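PDB 2B5W: glucose 1-dehydrogenase, which catalyses the zinc-dependent oxidation of D-glucose and related aldose sugars, using NADP(+) in preference to NAD(+) as electron acceptor. Local coordinates for residues S25-V30 with F127-E132; Y134-P139 with H308-T313. The protein carries 1 engineered substitution. All blocks are in the same frame, centred on the assembly; numbering follows the deposited sequence.

Interaction 1: residues S25-V30 with F127-E132; sequences SGEALV and FFTSPE
V30 sits over one face of the F128 ring, with CB 3.9 Å from the ring centroid and only 15° off the ring normal, a CH-pi contact displaced toward the rim. Its two methyls divide the far end of the ring between them: CG1 reaches CZ of F128 at 3.6 Å, while CG2 lies nearer CE2. CG of F128 is tucked between its own backbone N and carbonyl carbon (chi1 65°). This is the tight part of the contact, on the face where A28, V30, F128 and S130 are all buried and where Y123 meets the F128 ring.

Strands 27-30 and 127-131 run antiparallel, their axes at 155°. V30 and F128 form a hydrogen-bonded pair, V30 N donating to F128 O at 2.8 Å, and A28 and S130 form another through their N and O atoms. Between them L29 faces T129 in a non-hydrogen-bonded pair. At the far end E132 N still reaches G26 O at 2.8 Å, where the positive phi of G26 suits glycine.

The face bearing L29 and T129, by contrast, is partly exposed. L29 CD1 approaches T129 CG2 at 3.8 Å, and F127 CB stands 4.1 Å from that same L29 methyl. Nearer G26, the E27 side chain lies beside P131, both pointing the same way, while its OE1 accepts a bond from E24 N rather than from T129. R20 adds a cation-pi contact to F127.

The arrangement is an antiparallel strand pairing, of 27-37 with 127-131, within the mixed sheet of the GroES-like domain found in the zinc-containing alcohol dehydrogenase family.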
loop_
_atom_site.group_PDB
_atom_site.type_symbol
_atom_site.label_atom_id
_atom_site.label_comp_id
_atom_site.label_asym_id
_atom_site.label_seq_id
_atom_site.Cartn_x
_atom_site.Cartn_y
_atom_site.Cartn_z
ATOM N N SER A 25 -18.274 28.836 21.630
ATOM C CA SER A 25 -18.556 27.679 22.471
ATOM C C SER A 25 -17.736 26.479 22.045
ATOM O O SER A 25 -17.636 26.188 20.847
ATOM C CB SER A 25 -20.034 27.284 22.379
ATOM O OG SER A 25 -20.340 26.200 23.254
ATOM N N GLY A 26 -17.204 25.764 23.028
ATOM C CA GLY A 26 -16.403 24.580 22.775
ATOM C C GLY A 26 -14.952 24.899 22.448
ATOM O O GLY A 26 -14.187 23.964 22.248
ATOM N N GLU A 27 -14.607 26.178 22.388
ATOM C CA GLU A 27 -13.240 26.636 22.079
ATOM C C GLU A 27 -12.546 27.245 23.309
ATOM O O GLU A 27 -13.157 27.919 24.145
ATOM C CB GLU A 27 -13.251 27.709 20.978
ATOM C CG GLU A 27 -13.902 27.303 19.664
ATOM C CD GLU A 27 -13.745 28.346 18.567
ATOM O OE1 GLU A 27 -13.648 29.564 18.872
ATOM O OE2 GLU A 27 -13.688 27.917 17.388
ATOM N N ALA A 28 -11.215 27.118 23.359
ATOM C CA ALA A 28 -10.393 27.866 24.284
ATOM C C ALA A 28 -9.560 28.933 23.570
ATOM O O ALA A 28 -9.277 28.843 22.380
ATOM C CB ALA A 28 -9.450 26.943 25.012
ATOM N N LEU A 29 -9.206 29.956 24.319
ATOM C CA LEU A 29 -8.224 30.967 23.903
ATOM C C LEU A 29 -6.837 30.574 24.395
ATOM O O LEU A 29 -6.630 30.279 25.565
ATOM C CB LEU A 29 -8.576 32.355 24.435
ATOM C CG LEU A 29 -7.657 33.487 24.033
ATOM C CD1 LEU A 29 -7.792 33.774 22.556
ATOM C CD2 LEU A 29 -7.940 34.746 24.855
ATOM N N VAL A 30 -5.895 30.589 23.465
ATOM C CA VAL A 30 -4.525 30.146 23.676
ATOM C C VAL A 30 -3.578 31.308 23.389
ATOM O O VAL A 30 -3.679 31.983 22.354
ATOM C CB VAL A 30 -4.203 28.981 22.720
ATOM C CG1 VAL A 30 -2.748 28.464 22.994
ATOM C CG2 VAL A 30 -5.258 27.857 22.780
ATOM N N PHE A 127 -2.160 35.316 19.869
ATOM C CA PHE A 127 -3.235 34.485 20.422
ATOM C C PHE A 127 -3.965 33.776 19.298
ATOM O O PHE A 127 -4.013 34.242 18.161
ATOM C CB PHE A 127 -4.255 35.299 21.225
ATOM C CG PHE A 127 -3.679 35.992 22.409
ATOM C CD1 PHE A 127 -3.714 35.414 23.677
ATOM C CD2 PHE A 127 -3.037 37.214 22.247
ATOM C CE1 PHE A 127 -3.143 36.063 24.757
ATOM C CE2 PHE A 127 -2.456 37.850 23.320
ATOM C CZ PHE A 127 -2.513 37.286 24.575
ATOM N N PHE A 128 -4.538 32.617 19.624
ATOM C CA PHE A 128 -5.453 31.937 18.730
ATOM C C PHE A 128 -6.510 31.175 19.539
ATOM O O PHE A 128 -6.324 30.935 20.740
ATOM C CB PHE A 128 -4.709 31.012 17.735
ATOM C CG PHE A 128 -3.995 29.841 18.356
ATOM C CD1 PHE A 128 -2.664 29.950 18.757
ATOM C CD2 PHE A 128 -4.653 28.638 18.548
ATOM C CE1 PHE A 128 -1.995 28.855 19.319
ATOM C CE2 PHE A 128 -4.000 27.533 19.124
ATOM C CZ PHE A 128 -2.692 27.642 19.513
ATOM N N THR A 129 -7.602 30.827 18.873
ATOM C CA THR A 129 -8.579 29.944 19.435
ATOM C C THR A 129 -8.574 28.610 18.754
ATOM O O THR A 129 -8.125 28.469 17.626
ATOM C CB THR A 129 -9.979 30.552 19.328
ATOM O OG1 THR A 129 -10.284 30.847 17.950
ATOM C CG2 THR A 129 -10.022 31.889 20.090
ATOM N N SER A 130 -9.141 27.606 19.422
ATOM C CA SER A 130 -9.457 26.334 18.770
ATOM C C SER A 130 -10.428 25.539 19.607
ATOM O O SER A 130 -10.430 25.680 20.829
ATOM C CB SER A 130 -8.198 25.441 18.562
ATOM O OG SER A 130 -7.455 25.852 17.402
ATOM N N PRO A 131 -11.253 24.712 18.950
ATOM C CA PRO A 131 -12.092 23.756 19.675
ATOM C C PRO A 131 -11.205 22.954 20.634
ATOM O O PRO A 131 -10.088 22.554 20.276
ATOM C CB PRO A 131 -12.660 22.872 18.557
ATOM C CG PRO A 131 -12.710 23.801 17.363
ATOM C CD PRO A 131 -11.418 24.574 17.496
ATOM N N GLU A 132 -11.686 22.683 21.838
ATOM C CA GLU A 132 -10.920 21.825 22.740
ATOM C C GLU A 132 -10.621 20.452 22.158
ATOM O O GLU A 132 -9.578 19.857 22.451
ATOM C CB GLU A 132 -11.566 21.685 24.106
ATOM C CG GLU A 132 -12.925 21.024 24.065
ATOM C CD GLU A 132 -13.554 20.818 25.445
ATOM O OE1 GLU A 132 -12.810 20.534 26.401
ATOM O OE2 GLU A 132 -14.797 20.963 25.562
#

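Interaction 2: residues Y134-P139 with H308-T313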
loop_
_atom_site.group_PDB
_atom_site.type_symbol
_atom_site.label_atom_id
_atom_site.label_comp_id
_atom_site.label_asym_id
_atom_site.label_seq_id
_atom_site.Cartn_x
_atom_site.Cartn_y
_atom_site.Cartn_z
ATOM N N TYR A 134 -9.618 19.741 19.314
ATOM C CA TYR A 134 -8.444 19.875 18.444
ATOM C C TYR A 134 -7.249 20.492 19.164
ATOM O O TYR A 134 -6.263 20.843 18.504
ATOM C CB TYR A 134 -8.772 20.692 17.187
ATOM C CG TYR A 134 -9.938 20.125 16.386
ATOM C CD1 TYR A 134 -10.027 18.775 16.132
ATOM C CD2 TYR A 134 -10.976 20.935 15.975
ATOM C CE1 TYR A 134 -11.091 18.245 15.433
ATOM C CE2 TYR A 134 -12.040 20.405 15.269
ATOM C CZ TYR A 134 -12.103 19.056 15.018
ATOM O OH TYR A 134 -13.189 18.476 14.334
ATOM N N LEU A 135 -7.320 20.598 20.482
ATOM C CA LEU A 135 -6.188 21.028 21.302
ATOM C C LEU A 135 -5.705 19.800 22.040
ATOM O O LEU A 135 -6.465 19.186 22.797
ATOM C CB LEU A 135 -6.570 22.135 22.291
ATOM C CG LEU A 135 -6.840 23.484 21.615
ATOM C CD1 LEU A 135 -7.453 24.503 22.527
ATOM C CD2 LEU A 135 -5.556 24.036 20.950
ATOM N N VAL A 136 -4.432 19.463 21.852
ATOM C CA VAL A 136 -3.855 18.306 22.500
ATOM C C VAL A 136 -2.952 18.763 23.630
ATOM O O VAL A 136 -1.950 19.440 23.413
ATOM C CB VAL A 136 -3.058 17.456 21.493
ATOM C CG1 VAL A 136 -2.473 16.224 22.200
ATOM C CG2 VAL A 136 -3.928 17.081 20.297
ATOM N N ARG A 137 -3.294 18.414 24.863
ATOM C CA ARG A 137 -2.424 18.719 25.973
ATOM C C ARG A 137 -1.157 17.906 25.832
ATOM O O ARG A 137 -1.190 16.729 25.453
ATOM C CB ARG A 137 -3.118 18.349 27.290
ATOM C CG ARG A 137 -4.256 19.320 27.636
ATOM C CD ARG A 137 -5.200 18.802 28.735
ATOM N NE ARG A 137 -6.033 17.765 28.174
ATOM C CZ ARG A 137 -7.028 17.146 28.809
ATOM N NH1 ARG A 137 -7.319 17.431 30.064
ATOM N NH2 ARG A 137 -7.708 16.216 28.166
ATOM N N ILE A 138 -0.033 18.557 26.125
ATOM C CA ILE A 138 1.265 17.887 26.094
ATOM C C ILE A 138 1.947 18.137 27.431
ATOM O O ILE A 138 1.644 19.104 28.157
ATOM C CB ILE A 138 2.141 18.381 24.900
ATOM C CG1 ILE A 138 2.570 19.836 25.085
ATOM C CG2 ILE A 138 1.439 18.178 23.586
ATOM C CD1 ILE A 138 3.643 20.266 24.071
ATOM N N PRO A 139 2.961 17.327 27.735
ATOM C CA PRO A 139 3.719 17.593 28.967
ATOM C C PRO A 139 4.279 19.015 29.047
ATOM O O PRO A 139 4.749 19.590 28.043
ATOM C CB PRO A 139 4.828 16.536 28.928
ATOM C CG PRO A 139 4.267 15.443 28.106
ATOM C CD PRO A 139 3.465 16.167 26.999
ATOM N N HIS A 308 -2.156 10.683 16.989
ATOM C CA HIS A 308 -0.783 10.801 16.493
ATOM C C HIS A 308 -0.017 11.868 17.243
ATOM O O HIS A 308 1.191 11.734 17.474
ATOM C CB HIS A 308 -0.785 11.134 14.999
ATOM C CG HIS A 308 -1.585 10.187 14.181
ATOM N ND1 HIS A 308 -2.676 10.569 13.423
ATOM C CD2 HIS A 308 -1.496 8.836 14.073
ATOM C CE1 HIS A 308 -3.199 9.488 12.862
ATOM N NE2 HIS A 308 -2.497 8.427 13.235
ATOM N N PHE A 309 -0.703 12.938 17.634
ATOM C CA PHE A 309 -0.100 13.986 18.454
ATOM C C PHE A 309 0.212 13.434 19.855
ATOM O O PHE A 309 1.269 13.696 20.413
ATOM C CB PHE A 309 -1.015 15.233 18.597
ATOM C CG PHE A 309 -1.110 16.108 17.369
ATOM C CD1 PHE A 309 -1.695 15.652 16.192
ATOM C CD2 PHE A 309 -0.621 17.417 17.390
ATOM C CE1 PHE A 309 -1.778 16.423 15.043
ATOM C CE2 PHE A 309 -0.754 18.236 16.236
ATOM C CZ PHE A 309 -1.299 17.740 15.060
ATOM N N GLU A 310 -0.679 12.617 20.423
ATOM C CA GLU A 310 -0.382 11.971 21.708
ATOM C C GLU A 310 0.827 11.029 21.623
ATOM O O GLU A 310 1.714 11.067 22.463
ATOM C CB GLU A 310 -1.619 11.228 22.247
ATOM C CG GLU A 310 -2.756 12.136 22.664
ATOM C CD GLU A 310 -4.028 11.346 23.066
ATOM O OE1 GLU A 310 -4.033 10.115 23.051
ATOM O OE2 GLU A 310 -5.020 12.023 23.320
ATOM N N ALA A 311 0.877 10.225 20.555
ATOM C CA ALA A 311 1.964 9.295 20.325
ATOM C C ALA A 311 3.263 10.071 20.191
ATOM O O ALA A 311 4.285 9.666 20.733
ATOM C CB ALA A 311 1.716 8.462 19.117
ATOM N N ALA A 312 3.200 11.214 19.510
ATOM C CA ALA A 312 4.388 12.086 19.367
ATOM C C ALA A 312 4.996 12.506 20.676
ATOM O O ALA A 312 6.221 12.633 20.769
ATOM C CB ALA A 312 4.046 13.338 18.526
ATOM N N THR A 313 4.185 12.773 21.715
ATOM C CA THR A 313 4.731 13.143 23.007
ATOM C C THR A 313 5.612 12.065 23.611
ATOM O O THR A 313 6.637 12.359 24.247
ATOM C CB THR A 313 3.689 13.622 24.050
ATOM O OG1 THR A 313 2.828 12.514 24.485
ATOM C CG2 THR A 313 2.798 14.710 23.457
#
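V136 straddles the CB of F309 with both methyls, CG2 at 3.8 Å and CG1 at 4.0 Å, the two side chains crossing at about a right angle. With CG1 anti to the backbone N (chi1 -179°), the valine can also set that methyl 4.1 Å from E310 CG, on the aliphatic part of the glutamate. The F309 ring itself meets V136 CG2 only obliquely. The F309 side chain also touches V84, S153 and E150, the last a residue known to bind substrate and the catalytic zinc.

One helical turn further on, T313 takes over. Its OG1 lies between the backbone N and carbonyl carbon (chi1 69°), from where it bonds back to E310 O at 2.7 Å, in the carbonyl plane. The same rotation turns CG2 outward to the strand side, 3.7 Å from I138 CG2 and 3.9 Å from P139 CD. The hydroxyl is thus engaged within its own helix while the methyl does the apolar work, in an interface that no hydrogen bond crosses. A serine here would probably open a gap beside I138 CG2 and weaken the contact with P139, which CB would still touch, even if the hydroxyl kept its bond to E310 O.

V136, I138 and P139 thus carry the contact for segment 134-139. This modest packing of strand 135-137 and the residues after it on helix 306-318 joins the catalytic GroES-like domain to the Rossmann-type nucleotide-binding domain, close to the zinc site at their junction, an architecture characteristic of medium-chain alcohol dehydrogenases.

In the fold
Interaction 1 is complete before the first segment of interaction 2 begins, and their centres lie about 16 Å apart. Strand 127-131 is followed after a short turn by strand 135-137, and both belong to the same mixed sheet, in which 27-37 pairs with 127-131 and 82-85 with 135-137. L135 joins them physically: its CD1 lies 4.0 Å from A28 CB and 3.6 Å from S130 O. Interaction 1 thus stays inside the catalytic domain, whereas interaction 2 carries that sheet across to helix 306-318 of the nucleotide-binding half. Together they illustrate how one sheet can both build a domain and offer a strand to its neighbour.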